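PDB 5LXZ: secreted protein from Streptomyces lividans TK24, which binds copper and probably acts as a radical oxidase of the galactose oxidase-like AA5 family. Local coordinates for residues 29-34 and 471-476; 407-412 and 462-467; 117-122 and 203-208; 113-118 and 169-174. The protein carries 1 engineered substitution. One frame throughout, in Å; residues are numbered along the deposited sequence.

Interaction 1. Residues 29-34 and 471-476; sequences IHAALL and RLMFFG. With PO4 (phosphate ion), chain G.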
loop_
_atom_site.group_PDB
_atom_site.type_symbol
_atom_site.label_atom_id
_atom_site.label_comp_id
_atom_site.label_asym_id
_atom_site.label_seq_id
_atom_site.Cartn_x
_atom_site.Cartn_y
_atom_site.Cartn_z
ATOM N N ILE A 29 -8.030 -7.331 -3.209
ATOM C CA ILE A 29 -7.439 -6.308 -2.332
ATOM C C ILE A 29 -5.998 -5.952 -2.758
ATOM O O ILE A 29 -5.523 -4.864 -2.444
ATOM C CB ILE A 29 -7.504 -6.740 -0.859
ATOM C CG1 ILE A 29 -8.996 -6.841 -0.464
ATOM C CG2 ILE A 29 -6.775 -5.796 0.071
ATOM C CD1 ILE A 29 -9.214 -7.540 0.846
ATOM N N HIS A 30 -5.332 -6.807 -3.525
ATOM C CA HIS A 30 -4.014 -6.551 -4.058
ATOM C C HIS A 30 -4.056 -6.909 -5.512
ATOM O O HIS A 30 -4.661 -7.935 -5.884
ATOM C CB HIS A 30 -3.001 -7.508 -3.414
ATOM C CG HIS A 30 -2.986 -7.507 -1.926
ATOM N ND1 HIS A 30 -1.968 -6.947 -1.182
ATOM C CD2 HIS A 30 -3.870 -7.986 -1.027
ATOM C CE1 HIS A 30 -2.224 -7.093 0.107
ATOM N NE2 HIS A 30 -3.388 -7.686 0.227
ATOM N N ALA A 31 -3.332 -6.181 -6.338
ATOM C CA ALA A 31 -3.114 -6.620 -7.692
ATOM C C ALA A 31 -1.736 -6.246 -8.162
ATOM O O ALA A 31 -1.152 -5.251 -7.693
ATOM C CB ALA A 31 -4.165 -6.082 -8.624
ATOM N N ALA A 32 -1.212 -7.045 -9.066
ATOM C CA ALA A 32 0.092 -6.778 -9.638
ATOM C C ALA A 32 0.094 -7.169 -11.102
ATOM O O ALA A 32 -0.360 -8.251 -11.444
ATOM C CB ALA A 32 1.168 -7.547 -8.900
ATOM N N LEU A 33 0.614 -6.307 -11.961
ATOM C CA LEU A 33 0.860 -6.672 -13.329
ATOM C C LEU A 33 2.108 -7.506 -13.397
ATOM O O LEU A 33 3.108 -7.136 -12.845
ATOM C CB LEU A 33 0.968 -5.444 -14.221
ATOM C CG LEU A 33 1.373 -5.746 -15.657
ATOM C CD1 LEU A 33 0.281 -6.534 -16.361
ATOM C CD2 LEU A 33 1.661 -4.452 -16.417
ATOM N N LEU A 34 2.018 -8.680 -14.033
ATOM C CA LEU A 34 3.139 -9.598 -14.167
ATOM C C LEU A 34 3.764 -9.458 -15.546
ATOM O O LEU A 34 3.152 -8.964 -16.503
ATOM C CB LEU A 34 2.614 -11.026 -14.030
ATOM C CG LEU A 34 1.770 -11.294 -12.779
ATOM C CD1 LEU A 34 1.190 -12.697 -12.906
ATOM C CD2 LEU A 34 2.582 -11.117 -11.523
ATOM N N ARG A 471 -4.224 1.093 -21.233
ATOM C CA ARG A 471 -5.416 1.265 -20.415
ATOM C C ARG A 471 -5.078 0.860 -19.007
ATOM O O ARG A 471 -4.002 0.330 -18.745
ATOM C CB ARG A 471 -6.561 0.426 -20.934
ATOM C CG ARG A 471 -6.983 0.829 -22.347
ATOM C CD ARG A 471 -8.153 -0.002 -22.864
ATOM N NE ARG A 471 -8.573 0.476 -24.175
ATOM C CZ ARG A 471 -7.976 0.163 -25.329
ATOM N NH1 ARG A 471 -6.926 -0.647 -25.373
ATOM N NH2 ARG A 471 -8.409 0.706 -26.454
ATOM N N LEU A 472 -6.000 1.143 -18.105
ATOM C CA LEU A 472 -5.782 0.903 -16.668
ATOM C C LEU A 472 -6.922 0.133 -16.071
ATOM O O LEU A 472 -8.095 0.376 -16.377
ATOM C CB LEU A 472 -5.601 2.206 -15.944
ATOM C CG LEU A 472 -4.356 2.958 -16.397
ATOM C CD1 LEU A 472 -4.723 4.112 -17.347
ATOM C CD2 LEU A 472 -3.550 3.482 -15.229
ATOM N N MET A 473 -6.587 -0.787 -15.170
ATOM C CA MET A 473 -7.585 -1.569 -14.462
ATOM C C MET A 473 -7.701 -1.038 -13.047
ATOM O O MET A 473 -6.686 -0.768 -12.393
ATOM C CB MET A 473 -7.211 -3.041 -14.445
ATOM C CG MET A 473 -8.243 -3.937 -13.825
ATOM S SD MET A 473 -8.122 -4.127 -12.046
ATOM C CE MET A 473 -6.705 -5.222 -11.971
ATOM N N PHE A 474 -8.938 -0.917 -12.581
ATOM C CA PHE A 474 -9.265 -0.480 -11.241
ATOM C C PHE A 474 -10.036 -1.571 -10.540
ATOM O O PHE A 474 -10.891 -2.241 -11.119
ATOM C CB PHE A 474 -10.103 0.796 -11.303
ATOM C CG PHE A 474 -9.289 2.028 -11.571
ATOM C CD1 PHE A 474 -8.752 2.269 -12.852
ATOM C CD2 PHE A 474 -9.055 2.978 -10.573
ATOM C CE1 PHE A 474 -7.978 3.409 -13.119
ATOM C CE2 PHE A 474 -8.312 4.110 -10.858
ATOM C CZ PHE A 474 -7.745 4.322 -12.101
ATOM N N PHE A 475 -9.721 -1.801 -9.256
ATOM C CA PHE A 475 -10.331 -2.888 -8.506
ATOM C C PHE A 475 -10.643 -2.491 -7.087
ATOM O O PHE A 475 -10.128 -1.505 -6.564
ATOM C CB PHE A 475 -9.391 -4.110 -8.471
ATOM C CG PHE A 475 -8.115 -3.851 -7.735
ATOM C CD1 PHE A 475 -8.028 -4.075 -6.353
ATOM C CD2 PHE A 475 -6.988 -3.385 -8.392
ATOM C CE1 PHE A 475 -6.853 -3.832 -5.651
ATOM C CE2 PHE A 475 -5.813 -3.140 -7.683
ATOM C CZ PHE A 475 -5.761 -3.364 -6.315
ATOM N N GLY A 476 -11.449 -3.312 -6.431
ATOM C CA GLY A 476 -11.672 -3.238 -5.021
ATOM C C GLY A 476 -12.725 -2.266 -4.586
ATOM O O GLY A 476 -13.513 -1.801 -5.412
HETATM P P PO4 G . -6.050 -0.617 -29.009
HETATM O O1 PO4 G . -6.300 -1.805 -29.914
HETATM O O2 PO4 G . -5.563 -1.198 -27.668
HETATM O O3 PO4 G . -5.033 0.321 -29.621
HETATM O O4 PO4 G . -7.301 0.207 -28.848
#
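No hydrogen bond joins these two strands; one phenyl ring and a thioether methyl bridge the gap between two sheets. Strands 30-33 and 472-476 belong to neighbouring blades of the seven-bladed kelch propeller, their axes 8.3 Å apart and running 159° to each other. Phe475 CG sits in the crowded position between the backbone N and the carbonyl carbon (chi1 64°), which stands the ring up from its own strand toward the other. There its CE2 meets Ala31 CB at 3.5 Å, while the CE1 edge lies 3.6 Å from Ile29 O, near the ring plane. Ile29 O and the Ala31 backbone have their hydrogen-bond partners, Thr547 OG1 and Ser546, on strand 545-547, so the ring adds only van der Waals contact. An alanine at Phe475 would take away the ring that spans the gap, and would probably loosen the packing of Ala31 and Ile29 against strand 472-476. Met473 adds its methyl, CE lying 4.3 Å from Ala31 CB. At the far end Arg471, held through NE by Thr500 and through NH1 by Asp469, in the conformer given bonds a phosphate ion, probably from the crystallisation liquor, edge-on: NH1 to O2 and NH2 to O4, both at 2.7 Å.

Interaction 2. Residues 407-412 and 462-467; sequences YPQASI and SGSILL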
loop_
_atom_site.group_PDB
_atom_site.type_symbol
_atom_site.label_atom_id
_atom_site.label_comp_id
_atom_site.label_asym_id
_atom_site.label_seq_id
_atom_site.Cartn_x
_atom_site.Cartn_y
_atom_site.Cartn_z
ATOM N N TYR A 407 -7.753 7.473 0.243
ATOM C CA TYR A 407 -7.672 6.335 -0.667
ATOM C C TYR A 407 -7.593 6.659 -2.170
ATOM O O TYR A 407 -8.005 5.831 -2.962
ATOM C CB TYR A 407 -8.800 5.304 -0.476
ATOM C CG TYR A 407 -9.279 5.103 0.924
ATOM C CD1 TYR A 407 -8.559 4.345 1.855
ATOM C CD2 TYR A 407 -10.501 5.599 1.306
ATOM C CE1 TYR A 407 -9.029 4.151 3.145
ATOM C CE2 TYR A 407 -10.947 5.402 2.601
ATOM C CZ TYR A 407 -10.232 4.638 3.494
ATOM O OH TYR A 407 -10.737 4.446 4.787
ATOM N N PRO A 408 -7.107 7.832 -2.590
ATOM C CA PRO A 408 -7.098 8.041 -4.048
ATOM C C PRO A 408 -6.214 7.025 -4.721
ATOM O O PRO A 408 -5.114 6.677 -4.205
ATOM C CB PRO A 408 -6.484 9.441 -4.208
ATOM C CG PRO A 408 -5.616 9.568 -2.992
ATOM C CD PRO A 408 -6.350 8.861 -1.876
ATOM N N GLN A 409 -6.701 6.501 -5.850
ATOM C CA GLN A 409 -5.857 5.675 -6.732
ATOM C C GLN A 409 -4.956 6.594 -7.536
ATOM O O GLN A 409 -5.351 7.711 -7.884
ATOM C CB GLN A 409 -6.717 4.833 -7.653
ATOM C CG GLN A 409 -7.549 3.762 -6.958
ATOM C CD GLN A 409 -8.968 4.200 -6.597
ATOM O OE1 GLN A 409 -9.799 4.407 -7.487
ATOM N NE2 GLN A 409 -9.260 4.342 -5.318
ATOM N N ALA A 410 -3.725 6.169 -7.839
ATOM C CA ALA A 410 -2.773 6.971 -8.554
ATOM C C ALA A 410 -1.841 6.120 -9.357
ATOM O O ALA A 410 -1.114 5.299 -8.779
ATOM C CB ALA A 410 -2.033 7.920 -7.649
ATOM N N SER A 411 -1.905 6.235 -10.679
ATOM C CA SER A 411 -1.124 5.395 -11.581
ATOM C C SER A 411 -0.395 6.266 -12.586
ATOM O O SER A 411 -1.006 7.136 -13.208
ATOM C CB SER A 411 -2.045 4.431 -12.336
ATOM O OG SER A 411 -2.345 3.255 -11.553
ATOM N N ILE A 412 0.896 6.037 -12.758
ATOM C CA ILE A 412 1.696 6.706 -13.777
ATOM C C ILE A 412 1.304 6.191 -15.158
ATOM O O ILE A 412 1.122 4.984 -15.354
ATOM C CB ILE A 412 3.178 6.420 -13.561
ATOM C CG1 ILE A 412 3.643 6.958 -12.191
ATOM C CG2 ILE A 412 4.010 7.006 -14.677
ATOM C CD1 ILE A 412 5.019 6.433 -11.835
ATOM N N SER A 462 -8.862 -0.701 -2.383
ATOM C CA SER A 462 -8.937 -0.493 -3.825
ATOM C C SER A 462 -7.558 -0.388 -4.409
ATOM O O SER A 462 -6.520 -0.472 -3.681
ATOM C CB SER A 462 -9.722 0.782 -4.148
ATOM O OG SER A 462 -10.983 0.777 -3.543
ATOM N N GLY A 463 -7.493 -0.242 -5.742
ATOM C CA GLY A 463 -6.227 0.054 -6.357
ATOM C C GLY A 463 -6.354 0.190 -7.849
ATOM O O GLY A 463 -7.460 0.085 -8.379
ATOM N N SER A 464 -5.221 0.419 -8.513
ATOM C CA SER A 464 -5.199 0.619 -9.951
ATOM C C SER A 464 -3.893 0.137 -10.524
ATOM O O SER A 464 -2.837 0.208 -9.864
ATOM C CB SER A 464 -5.481 2.059 -10.341
ATOM O OG SER A 464 -4.474 2.946 -9.903
ATOM N N ILE A 465 -3.969 -0.374 -11.750
ATOM C CA ILE A 465 -2.839 -0.981 -12.446
ATOM C C ILE A 465 -2.823 -0.519 -13.906
ATOM O O ILE A 465 -3.805 -0.745 -14.634
ATOM C CB ILE A 465 -3.025 -2.534 -12.472
ATOM C CG1 ILE A 465 -3.239 -3.102 -11.055
ATOM C CG2 ILE A 465 -1.901 -3.231 -13.224
ATOM C CD1 ILE A 465 -1.995 -3.049 -10.233
ATOM N N LEU A 466 -1.700 0.042 -14.334
ATOM C CA LEU A 466 -1.464 0.300 -15.762
ATOM C C LEU A 466 -1.219 -1.008 -16.499
ATOM O O LEU A 466 -0.436 -1.841 -16.055
ATOM C CB LEU A 466 -0.253 1.194 -15.943
ATOM C CG LEU A 466 0.231 1.492 -17.369
ATOM C CD1 LEU A 466 -0.819 2.274 -18.162
ATOM C CD2 LEU A 466 1.586 2.203 -17.382
ATOM N N LEU A 467 -1.887 -1.183 -17.633
ATOM C CA LEU A 467 -1.758 -2.371 -18.440
ATOM C C LEU A 467 -0.847 -2.111 -19.642
ATOM O O LEU A 467 -0.691 -0.964 -20.073
ATOM C CB LEU A 467 -3.142 -2.820 -18.914
ATOM C CG LEU A 467 -4.180 -3.058 -17.826
ATOM C CD1 LEU A 467 -5.552 -3.340 -18.389
ATOM C CD2 LEU A 467 -3.793 -4.191 -16.919
HETATM O O HOH W 1 -3.414 3.252 -7.347
HETATM O O HOH W 2 -0.282 1.554 -12.286
#
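Ser464 OG stands between its backbone N and carbonyl carbon (chi1 65°), whereas Ser411 OG lies anti to its carbonyl carbon (chi1 -83°), and so the two hydroxyls come tip to tip, OG to OG 2.7 Å, either able to donate. Each has a water as a further partner. One water accepts from Ala410 N at 3.0 Å and also bonds Ser464 OG; the other accepts from Leu466 N at 2.9 Å and also bonds Ser411 OG. The result is a polar chain of water, hydroxyl, hydroxyl and water lying between the two backbones. Strands 409-412 and 462-466 are the innermost strands of adjacent kelch-propeller blades; they run nearly parallel, 12° apart, with their axes 6.2 Å from each other, and share no direct backbone bond. Tyr460 and His461, just before Ser462, are copper ligands. Gln409, bent at chi2, lays CG 3.9 Å from Gly463 C and turns NE2 back to Tyr407 O in a weak bond, while OE1 takes a bond from Arg458 NE. The same NE2 is 3.8 Å from Ser462 CB. Along the same edge as Ala410 N, the Gln554 side-chain amide bonds Ala410 O through NE2 and Ile412 N through OE1. At the C-terminal ends, Leu466 CD2 rests 3.5 Å from Ile412 O.

Interaction 3. Residues 117-122 and 203-208; sequences HNENPD and ARNTYG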
loop_
_atom_site.group_PDB
_atom_site.type_symbol
_atom_site.label_atom_id
_atom_site.label_comp_id
_atom_site.label_asym_id
_atom_site.label_seq_id
_atom_site.Cartn_x
_atom_site.Cartn_y
_atom_site.Cartn_z
ATOM N N HIS A 117 0.375 -5.595 29.910
ATOM C CA HIS A 117 1.752 -5.999 30.133
ATOM C C HIS A 117 1.997 -6.131 31.627
ATOM O O HIS A 117 1.608 -5.278 32.373
ATOM C CB HIS A 117 2.710 -4.948 29.590
ATOM C CG HIS A 117 2.832 -4.935 28.112
ATOM N ND1 HIS A 117 1.755 -4.693 27.287
ATOM C CD2 HIS A 117 3.893 -5.112 27.303
ATOM C CE1 HIS A 117 2.149 -4.738 26.032
ATOM N NE2 HIS A 117 3.439 -4.973 26.010
ATOM N N ASN A 118 2.620 -7.243 32.038
ATOM C CA ASN A 118 3.038 -7.442 33.425
ATOM C C ASN A 118 4.542 -7.671 33.421
ATOM O O ASN A 118 5.011 -8.706 32.924
ATOM C CB ASN A 118 2.295 -8.624 34.011
ATOM C CG ASN A 118 2.755 -8.964 35.421
ATOM O OD1 ASN A 118 3.382 -8.161 36.112
ATOM N ND2 ASN A 118 2.398 -10.174 35.868
ATOM N N GLU A 119 5.281 -6.697 33.962
ATOM C CA GLU A 119 6.733 -6.772 34.059
ATOM C C GLU A 119 7.204 -7.548 35.298
ATOM O O GLU A 119 8.382 -7.727 35.469
ATOM C CB GLU A 119 7.330 -5.370 34.097
ATOM C CG GLU A 119 7.010 -4.564 32.847
ATOM C CD GLU A 119 7.828 -3.295 32.733
ATOM O OE1 GLU A 119 8.350 -2.814 33.756
ATOM O OE2 GLU A 119 7.934 -2.783 31.606
ATOM N N ASN A 120 6.276 -7.968 36.152
ATOM C CA ASN A 120 6.620 -8.702 37.399
ATOM C C ASN A 120 6.799 -10.193 37.111
ATOM O O ASN A 120 5.842 -10.866 36.779
ATOM C CB ASN A 120 5.554 -8.479 38.462
ATOM C CG ASN A 120 6.032 -8.882 39.862
ATOM O OD1 ASN A 120 6.967 -9.645 39.981
ATOM N ND2 ASN A 120 5.413 -8.346 40.889
ATOM N N PRO A 121 8.034 -10.725 37.280
ATOM C CA PRO A 121 8.266 -12.170 37.081
ATOM C C PRO A 121 7.805 -13.058 38.232
ATOM O O PRO A 121 7.743 -14.278 38.051
ATOM C CB PRO A 121 9.783 -12.253 36.923
ATOM C CG PRO A 121 10.277 -11.150 37.794
ATOM C CD PRO A 121 9.275 -10.033 37.676
ATOM N N ASP A 122 7.464 -12.463 39.369
ATOM C CA ASP A 122 7.127 -13.195 40.610
ATOM C C ASP A 122 5.656 -13.549 40.763
ATOM O O ASP A 122 5.308 -14.463 41.536
ATOM C CB ASP A 122 7.531 -12.362 41.844
ATOM C CG ASP A 122 9.044 -12.044 41.904
ATOM O OD1 ASP A 122 9.836 -12.616 41.135
ATOM O OD2 ASP A 122 9.433 -11.199 42.735
ATOM N N ALA A 203 1.793 -0.683 39.966
ATOM C CA ALA A 203 1.652 0.425 39.008
ATOM C C ALA A 203 2.833 0.529 38.070
ATOM O O ALA A 203 2.653 0.761 36.866
ATOM C CB ALA A 203 1.463 1.745 39.725
ATOM N N ARG A 204 4.044 0.364 38.600
ATOM C CA ARG A 204 5.241 0.415 37.753
ATOM C C ARG A 204 5.274 -0.750 36.779
ATOM O O ARG A 204 5.643 -0.592 35.612
ATOM C CB ARG A 204 6.521 0.411 38.596
ATOM C CG ARG A 204 6.725 1.656 39.454
ATOM C CD ARG A 204 8.144 1.706 40.032
ATOM N NE ARG A 204 8.445 0.538 40.862
ATOM C CZ ARG A 204 8.095 0.375 42.144
ATOM N NH1 ARG A 204 7.425 1.309 42.814
ATOM N NH2 ARG A 204 8.435 -0.748 42.790
ATOM N N ASN A 205 4.785 -1.910 37.232
ATOM C CA ASN A 205 4.921 -3.136 36.482
ATOM C C ASN A 205 3.765 -3.495 35.555
ATOM O O ASN A 205 3.890 -4.435 34.785
ATOM C CB ASN A 205 5.071 -4.290 37.482
ATOM C CG ASN A 205 6.366 -4.225 38.298
ATOM O OD1 ASN A 205 7.353 -3.662 37.867
ATOM N ND2 ASN A 205 6.349 -4.833 39.485
ATOM N N THR A 206 2.637 -2.795 35.642
ATOM C CA THR A 206 1.452 -3.184 34.902
ATOM C C THR A 206 0.990 -1.989 34.070
ATOM O O THR A 206 0.761 -0.917 34.626
ATOM C CB THR A 206 0.300 -3.619 35.842
ATOM O OG1 THR A 206 0.849 -4.365 36.931
ATOM C CG2 THR A 206 -0.713 -4.464 35.101
ATOM N N TYR A 207 0.883 -2.202 32.763
ATOM C CA TYR A 207 0.315 -1.141 31.883
ATOM C C TYR A 207 -0.292 -1.783 30.661
ATOM O O TYR A 207 -0.053 -2.946 30.372
ATOM C CB TYR A 207 1.402 -0.145 31.480
ATOM C CG TYR A 207 2.547 -0.757 30.756
ATOM C CD1 TYR A 207 3.616 -1.332 31.462
ATOM C CD2 TYR A 207 2.565 -0.835 29.376
ATOM C CE1 TYR A 207 4.652 -1.918 30.791
ATOM C CE2 TYR A 207 3.611 -1.435 28.706
ATOM C CZ TYR A 207 4.643 -1.985 29.420
ATOM O OH TYR A 207 5.682 -2.561 28.711
ATOM N N GLY A 208 -1.070 -1.009 29.911
ATOM C CA GLY A 208 -1.717 -1.505 28.720
ATOM C C GLY A 208 -1.116 -0.887 27.485
ATOM O O GLY A 208 -0.556 0.228 27.565
HETATM O O HOH W 3 2.208 -6.563 37.924
HETATM O O HOH W 4 3.584 -6.116 40.264
#
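An antiparallel ladder of the GlxA beta barrel domain ends here, where strand 111-118 meets the turn from helix 200-205 into strand 206-210. His117 N bonds Tyr207 O at 2.7 Å, nearly straight and almost along the C=O axis; Tyr207 N returns a longer bond to His117 O, and Glu119 N bonds Asn205 O at 2.8 Å. Tyr207 CG takes the crowded position between its N and carbonyl carbon (chi1 59°), swinging the phenol over His117. His117 CB lies above the phenol face, 3.7 Å from its centroid, a CH-pi contact. The two rings are near parallel (18°) but slid apart, so that Tyr207 CE2 reaches only the rim of the imidazole. Where the strand ends, Asn118 OD1 and then Asn120 OD1 accept from the backbone N two residues on, giving two successive Asx turns. A water donates to both Asn118 OD1 and Thr206 OG1, the latter also bonded to Asp202 O; a second accepts from the side-chain ND2 groups of Asn120 and Asn205. Glu119 OE2 approaches the phenol edge, 3.5 Å from Tyr207 CE1. Its charge would probably be drawn weakly to the ring hydrogens, but Glu119, exposed and in two conformers, is likely to be held loosely.

Interaction 4. Residues 113-118 and 169-174; sequences LMVVHN and PGLGRI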
loop_
_atom_site.group_PDB
_atom_site.type_symbol
_atom_site.label_atom_id
_atom_site.label_comp_id
_atom_site.label_asym_id
_atom_site.label_seq_id
_atom_site.Cartn_x
_atom_site.Cartn_y
_atom_site.Cartn_z
ATOM N N LEU A 113 -9.175 -4.251 21.633
ATOM C CA LEU A 113 -8.338 -5.047 22.529
ATOM C C LEU A 113 -7.234 -4.236 23.188
ATOM O O LEU A 113 -6.520 -3.484 22.532
ATOM C CB LEU A 113 -7.766 -6.282 21.843
ATOM C CG LEU A 113 -8.835 -7.262 21.369
ATOM C CD1 LEU A 113 -8.166 -8.400 20.629
ATOM C CD2 LEU A 113 -9.687 -7.782 22.511
ATOM N N MET A 114 -7.155 -4.357 24.508
ATOM C CA MET A 114 -6.031 -3.865 25.281
ATOM C C MET A 114 -5.076 -5.006 25.562
ATOM O O MET A 114 -5.505 -6.080 26.043
ATOM C CB MET A 114 -6.560 -3.329 26.612
ATOM C CG MET A 114 -5.541 -2.685 27.530
ATOM S SD MET A 114 -4.886 -1.140 26.883
ATOM C CE MET A 114 -6.356 -0.142 26.730
ATOM N N VAL A 115 -3.794 -4.811 25.267
ATOM C CA VAL A 115 -2.778 -5.809 25.608
ATOM C C VAL A 115 -2.179 -5.359 26.912
ATOM O O VAL A 115 -1.442 -4.391 26.961
ATOM C CB VAL A 115 -1.716 -5.952 24.532
ATOM C CG1 VAL A 115 -0.663 -6.988 24.955
ATOM C CG2 VAL A 115 -2.388 -6.303 23.228
ATOM N N VAL A 116 -2.472 -6.068 28.002
ATOM C CA VAL A 116 -1.938 -5.686 29.288
ATOM C C VAL A 116 -0.592 -6.370 29.453
ATOM O O VAL A 116 -0.467 -7.570 29.180
ATOM C CB VAL A 116 -2.894 -6.049 30.443
ATOM C CG1 VAL A 116 -2.367 -5.535 31.773
ATOM C CG2 VAL A 116 -4.331 -5.589 30.156
ATOM N N HIS A 117 0.375 -5.595 29.910
ATOM C CA HIS A 117 1.752 -5.999 30.133
ATOM C C HIS A 117 1.997 -6.131 31.627
ATOM O O HIS A 117 1.608 -5.278 32.373
ATOM C CB HIS A 117 2.710 -4.948 29.590
ATOM C CG HIS A 117 2.832 -4.935 28.112
ATOM N ND1 HIS A 117 1.755 -4.693 27.287
ATOM C CD2 HIS A 117 3.893 -5.112 27.303
ATOM C CE1 HIS A 117 2.149 -4.738 26.032
ATOM N NE2 HIS A 117 3.439 -4.973 26.010
ATOM N N ASN A 118 2.620 -7.243 32.038
ATOM C CA ASN A 118 3.038 -7.442 33.425
ATOM C C ASN A 118 4.542 -7.671 33.421
ATOM O O ASN A 118 5.011 -8.706 32.924
ATOM C CB ASN A 118 2.295 -8.624 34.011
ATOM C CG ASN A 118 2.755 -8.964 35.421
ATOM O OD1 ASN A 118 3.382 -8.161 36.112
ATOM N ND2 ASN A 118 2.398 -10.174 35.868
ATOM N N PRO A 169 7.731 -9.508 29.358
ATOM C CA PRO A 169 6.528 -9.269 30.163
ATOM C C PRO A 169 5.446 -10.273 29.853
ATOM O O PRO A 169 5.342 -10.739 28.724
ATOM C CB PRO A 169 6.096 -7.849 29.761
ATOM C CG PRO A 169 6.730 -7.611 28.428
ATOM C CD PRO A 169 8.023 -8.375 28.454
ATOM N N GLY A 170 4.666 -10.626 30.851
ATOM C CA GLY A 170 3.475 -11.391 30.621
ATOM C C GLY A 170 2.478 -10.496 29.878
ATOM O O GLY A 170 2.424 -9.271 30.135
ATOM N N LEU A 171 1.691 -11.112 29.004
ATOM C CA LEU A 171 0.748 -10.413 28.123
ATOM C C LEU A 171 -0.616 -11.013 28.278
ATOM O O LEU A 171 -0.776 -12.246 28.184
ATOM C CB LEU A 171 1.205 -10.508 26.667
ATOM C CG LEU A 171 2.583 -9.951 26.300
ATOM C CD1 LEU A 171 2.913 -10.180 24.835
ATOM C CD2 LEU A 171 2.725 -8.478 26.633
ATOM N N GLY A 172 -1.600 -10.172 28.532
ATOM C CA GLY A 172 -2.979 -10.569 28.636
ATOM C C GLY A 172 -3.857 -9.630 27.838
ATOM O O GLY A 172 -3.873 -8.436 28.116
ATOM N N ARG A 173 -4.602 -10.162 26.883
ATOM C CA ARG A 173 -5.524 -9.360 26.087
ATOM C C ARG A 173 -6.898 -9.292 26.684
ATOM O O ARG A 173 -7.441 -10.310 27.115
ATOM C CB ARG A 173 -5.606 -9.901 24.670
ATOM C CG ARG A 173 -4.246 -9.934 24.020
ATOM C CD ARG A 173 -4.250 -10.125 22.530
ATOM N NE ARG A 173 -5.308 -11.014 22.076
ATOM C CZ ARG A 173 -5.731 -11.114 20.815
ATOM N NH1 ARG A 173 -5.169 -10.404 19.813
ATOM N NH2 ARG A 173 -6.717 -11.968 20.549
ATOM N N ILE A 174 -7.505 -8.115 26.654
ATOM C CA ILE A 174 -8.850 -7.905 27.153
ATOM C C ILE A 174 -9.582 -6.826 26.353
ATOM O O ILE A 174 -9.011 -5.767 26.039
ATOM C CB ILE A 174 -8.805 -7.587 28.653
ATOM C CG1 ILE A 174 -10.187 -7.621 29.277
ATOM C CG2 ILE A 174 -8.107 -6.263 28.949
ATOM C CD1 ILE A 174 -10.784 -9.028 29.295
#
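Side chains of two antiparallel strands of the GlxA beta barrel domain, 111-118 and 164-177, stand side by side on both faces of their sheet. On the face of Val115, His117, Leu171 and Arg173, Leu171 points the same way as His117 and sets its CD2 over the centre of the imidazole, 3.6 Å from the centroid and 10° off the ring normal. This methyl lies on the opposite ring face from Tyr207. The ring's rotation is fixed by its own strand: ND1, carrying the proton, bonds Val115 O at 3.2 Å within the ring plane, though the donor sits well above the carbonyl plane. Pro169 CG also approaches, 3.9 Å from His117 CD2. An alanine at His117 would remove both the platform under Leu171 and the bond to Val115 O, and would probably leave Leu171 and Pro169 less firmly packed. Farther along, Leu113 crosses Arg173 obliquely, with CD1 over the middle of the guanidinium, 3.7 Å from CZ. The Arg173 chain, bent at chi3, carries NH1 to a salt bridge with Asp219 and a bond to Ile268 O, tying the barrel to strand 218-222. On the other face Val116 and Ile174 run alongside each other, CG2 to CG2 4.0 Å, while Gly172 and Gly170 pair with Val116 and Asn118 and bring no side chain. Six backbone bonds hold the ladder; in the last, Gly170 N meets a lone pair of Asn118 O at 2.8 Å.

Interactions 1 and 2 are buried in the propeller and touch each other: strands 462-466 and 472-476 are neighbours in one sheet, which meets strand 30-33 through apolar side chains and strand 409-412 through hydroxyls and waters. Both therefore join separate blades without direct backbone hydrogen bonds. Interactions 3 and 4 lie in the beta barrel domain, only partly buried, with centres about 46 and 39 Å from that of interaction 2. They flank one strand, 111-118, and share His117 and Asn118, so the imidazole has a partner on each face. Here backbone ladders dominate; interaction 3, with its exposed Glu119, adds turns and waters, interaction 4 adds aliphatic groups laid over an imidazole and a guanidinium.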